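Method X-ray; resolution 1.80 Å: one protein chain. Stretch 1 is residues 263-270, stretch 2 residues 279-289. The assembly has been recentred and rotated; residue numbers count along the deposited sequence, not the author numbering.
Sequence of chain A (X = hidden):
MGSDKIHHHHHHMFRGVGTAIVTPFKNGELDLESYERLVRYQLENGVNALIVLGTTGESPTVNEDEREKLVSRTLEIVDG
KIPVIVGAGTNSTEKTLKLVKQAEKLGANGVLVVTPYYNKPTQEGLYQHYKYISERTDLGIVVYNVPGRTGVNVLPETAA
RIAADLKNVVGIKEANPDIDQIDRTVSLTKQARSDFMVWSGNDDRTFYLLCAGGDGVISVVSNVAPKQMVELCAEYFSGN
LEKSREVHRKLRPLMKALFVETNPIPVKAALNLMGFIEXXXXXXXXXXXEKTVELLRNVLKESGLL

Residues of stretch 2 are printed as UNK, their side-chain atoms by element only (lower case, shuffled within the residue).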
# COMPACT_ATOMS: atom_id res chain seq x y z
N ASN A 263 3.26 -6.57 19.16
CA ASN A 263 2.73 -6.51 20.51
C ASN A 263 2.06 -7.86 20.79
O ASN A 263 1.33 -8.34 19.92
CB ASN A 263 1.66 -5.39 20.53
CG ASN A 263 0.83 -5.39 21.76
OD1 ASN A 263 -0.40 -5.52 21.67
ND2 ASN A 263 1.45 -5.15 22.90
N PRO A 264 2.21 -8.46 21.97
CA PRO A 264 2.89 -7.90 23.16
C PRO A 264 4.36 -8.28 23.42
O PRO A 264 4.77 -8.30 24.60
CB PRO A 264 2.04 -8.43 24.28
CG PRO A 264 1.64 -9.81 23.80
CD PRO A 264 1.49 -9.70 22.30
N ILE A 265 5.14 -8.57 22.39
CA ILE A 265 6.52 -8.89 22.61
C ILE A 265 7.26 -7.75 23.32
O ILE A 265 7.89 -8.00 24.38
CB ILE A 265 7.22 -9.36 21.32
CG1 ILE A 265 6.69 -10.73 20.94
CG2 ILE A 265 8.68 -9.42 21.50
CD1 ILE A 265 7.06 -11.12 19.54
N PRO A 266 7.22 -6.51 22.81
CA PRO A 266 7.91 -5.40 23.52
C PRO A 266 7.36 -5.06 24.89
O PRO A 266 8.14 -4.93 25.85
CB PRO A 266 7.72 -4.21 22.56
CG PRO A 266 7.57 -4.91 21.19
CD PRO A 266 6.61 -6.00 21.55
N VAL A 267 6.05 -5.02 25.01
CA VAL A 267 5.46 -4.63 26.33
C VAL A 267 5.80 -5.64 27.45
O VAL A 267 6.11 -5.24 28.60
CB VAL A 267 3.95 -4.30 26.21
CG1 VAL A 267 3.11 -5.54 26.02
CG2 VAL A 267 3.48 -3.53 27.44
N LYS A 268 5.87 -6.93 27.12
CA LYS A 268 6.29 -7.92 28.11
C LYS A 268 7.75 -7.71 28.48
O LYS A 268 8.08 -7.80 29.64
CB LYS A 268 6.00 -9.36 27.67
CG LYS A 268 4.53 -9.74 27.82
CD LYS A 268 4.28 -11.21 27.61
CE LYS A 268 3.25 -11.73 28.57
NZ LYS A 268 2.95 -13.15 28.45
N ALA A 269 8.61 -7.39 27.51
CA ALA A 269 10.05 -7.13 27.83
C ALA A 269 10.18 -5.89 28.73
O ALA A 269 10.94 -5.89 29.68
CB ALA A 269 10.89 -7.02 26.56
N ALA A 270 9.38 -4.87 28.46
CA ALA A 270 9.28 -3.66 29.27
C ALA A 270 8.81 -3.95 30.71
O ALA A 270 9.44 -3.50 31.69
CB ALA A 270 8.33 -2.64 28.56
N UNK A 279 9.74 -12.51 31.43
CA UNK A 279 9.68 -12.16 30.02
C UNK A 279 9.40 -13.46 29.22
O UNK A 279 10.28 -14.00 28.57
n UNK A 279 9.81 -10.81 27.69
c UNK A 279 10.95 -10.99 28.19
o UNK A 279 11.99 -10.78 27.56
c UNK A 279 10.97 -11.50 29.61
N UNK A 280 8.17 -13.98 29.36
CA UNK A 280 7.82 -15.28 28.77
C UNK A 280 6.58 -15.06 27.92
O UNK A 280 5.65 -14.36 28.35
o UNK A 280 7.31 -18.89 30.90
o UNK A 280 8.76 -18.32 32.44
c UNK A 280 8.20 -18.12 31.38
c UNK A 280 7.46 -16.31 29.83
c UNK A 280 8.61 -16.87 30.63
N UNK A 281 6.58 -15.69 26.75
CA UNK A 281 5.45 -15.65 25.84
C UNK A 281 5.18 -17.07 25.41
O UNK A 281 5.98 -17.96 25.63
c UNK A 281 7.35 -12.88 25.04
c UNK A 281 5.10 -12.39 24.09
c UNK A 281 5.75 -14.80 24.60
c UNK A 281 5.93 -13.31 24.96
N UNK A 282 4.01 -17.30 24.83
CA UNK A 282 3.78 -18.63 24.26
C UNK A 282 3.91 -18.65 22.72
O UNK A 282 3.45 -17.69 22.01
n UNK A 282 -0.13 -20.96 29.83
c UNK A 282 0.95 -19.92 26.50
c UNK A 282 2.31 -19.44 26.10
n UNK A 282 -1.37 -20.67 27.92
c UNK A 282 -0.20 -20.63 28.56
n UNK A 282 0.91 -20.29 27.91
c UNK A 282 2.40 -19.08 24.65
N UNK A 283 4.45 -19.74 22.21
CA UNK A 283 4.65 -19.91 20.78
C UNK A 283 3.28 -19.79 20.10
O UNK A 283 2.27 -20.29 20.64
c UNK A 283 6.81 -21.39 20.76
c UNK A 283 7.26 -22.74 20.36
c UNK A 283 5.32 -21.29 20.48
c UNK A 283 7.57 -20.31 19.96
N UNK A 284 3.20 -19.13 18.93
CA UNK A 284 4.33 -18.69 18.11
C UNK A 284 5.03 -17.35 18.48
O UNK A 284 5.88 -16.92 17.72
c UNK A 284 2.30 -18.05 17.07
c UNK A 284 3.69 -18.54 16.73
c UNK A 284 1.91 -18.86 18.26
N UNK A 285 4.70 -16.75 19.64
CA UNK A 285 5.40 -15.57 20.09
C UNK A 285 6.64 -15.99 20.85
O UNK A 285 6.70 -17.09 21.41
c UNK A 285 2.57 -13.11 21.10
c UNK A 285 3.54 -13.57 18.83
c UNK A 285 4.53 -14.64 20.92
c UNK A 285 3.26 -14.14 20.24
N UNK A 286 7.67 -15.14 20.75
CA UNK A 286 8.95 -15.39 21.39
C UNK A 286 9.41 -14.08 21.99
O UNK A 286 8.90 -13.03 21.61
c UNK A 286 10.02 -15.91 20.44
c UNK A 286 10.40 -14.84 19.40
c UNK A 286 9.61 -17.28 19.79
N UNK A 287 10.30 -14.13 22.97
CA UNK A 287 10.83 -12.90 23.57
C UNK A 287 11.52 -11.91 22.62
O UNK A 287 12.12 -12.27 21.60
c UNK A 287 11.84 -13.42 24.61
c UNK A 287 10.77 -15.32 23.68
c UNK A 287 11.26 -14.75 25.03
N UNK A 288 11.49 -10.66 23.06
CA UNK A 288 12.04 -9.54 22.35
C UNK A 288 13.49 -9.75 22.06
O UNK A 288 14.21 -10.41 22.85
c UNK A 288 11.88 -8.24 23.16
N UNK A 289 13.92 -9.24 20.91
CA UNK A 289 15.35 -9.22 20.59
C UNK A 289 16.10 -8.31 21.54
O UNK A 289 15.50 -7.42 22.14
c UNK A 289 15.59 -8.66 19.20
o UNK A 289 15.32 -7.27 19.21
O HOH W 1 9.61 -9.94 25.15

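Position 279 has four side-chain atoms: two carbons, the second carrying one oxygen and one nitrogen. The nitrogen lies 3.6 Å from A269 N. That is a short carboxamide, so the residue is N279. N279 ND2 donates to the O of water 1 at 2.7 Å.

Position 280 has three carbons, the third carrying two oxygens. A carboxylate on this longer stem makes it E280. The CA-to-CB bond points away from stretch 1, and both carboxylate oxygens are hydrogen-bonded elsewhere in the structure. The backbone makes the contact here: K268 NZ donates a hydrogen bond to E280 O at 3.0 Å.

Position 281 has four carbons, forked at the second, and its CA-to-CB bond points toward stretch 1. A terminal carbon is 3.9 Å from I265 CG1. The carbon at the fork is 3.8 Å from K268 CD, so the aliphatic part of the lysine also packs here. This is L281.

Position 282 has three carbons, a nitrogen, then a carbon with two more nitrogens. The guanidinium identifies R282. It does not touch stretch 1.

Position 283 again has four carbons forked at the second, and is out of reach of stretch 1. It is L283.

Position 284 has three carbons closing a ring onto the backbone N, which gives P284.

Position 285 has four carbons forked at the second, and its CA-to-CB bond points toward stretch 1. One terminal carbon is 3.8 Å from P264 CD, and the other is 4.3 Å from I265 CD1. It is L285. The turn is held by L285 N donating to R282 O at 2.8 Å.

Position 286 has one carbon carrying two more, so it is V286. The CA-to-CB bond points away from stretch 1. V286 O lies 3.3 Å from I265 CG1 and has no hydrogen-bond partner in the model.

Position 287 has three carbons in a ring onto N: P287. The CA-to-CB bond points away from stretch 1.

Position 288 has a single carbon, CB, 3.7 Å from A269 CB and 3.8 Å from I265 CG2. It is A288.

Position 289 has one carbon then one oxygen, hence S289. It caps the helix that follows and does not touch stretch 1.

The contact is mainly apolar. I265 is the centre, packing against L281, L285 and A288, while A269 meets A288 methyl to methyl. The O of water 1 donates to I265 O at 2.7 Å and accepts from A288 N at 2.9 Å, so with N279 it ties the loop to the helix. The lysine hydrogen bond adds a direct polar link.

Stretch 2 (279-289) NELRLPLVPAS
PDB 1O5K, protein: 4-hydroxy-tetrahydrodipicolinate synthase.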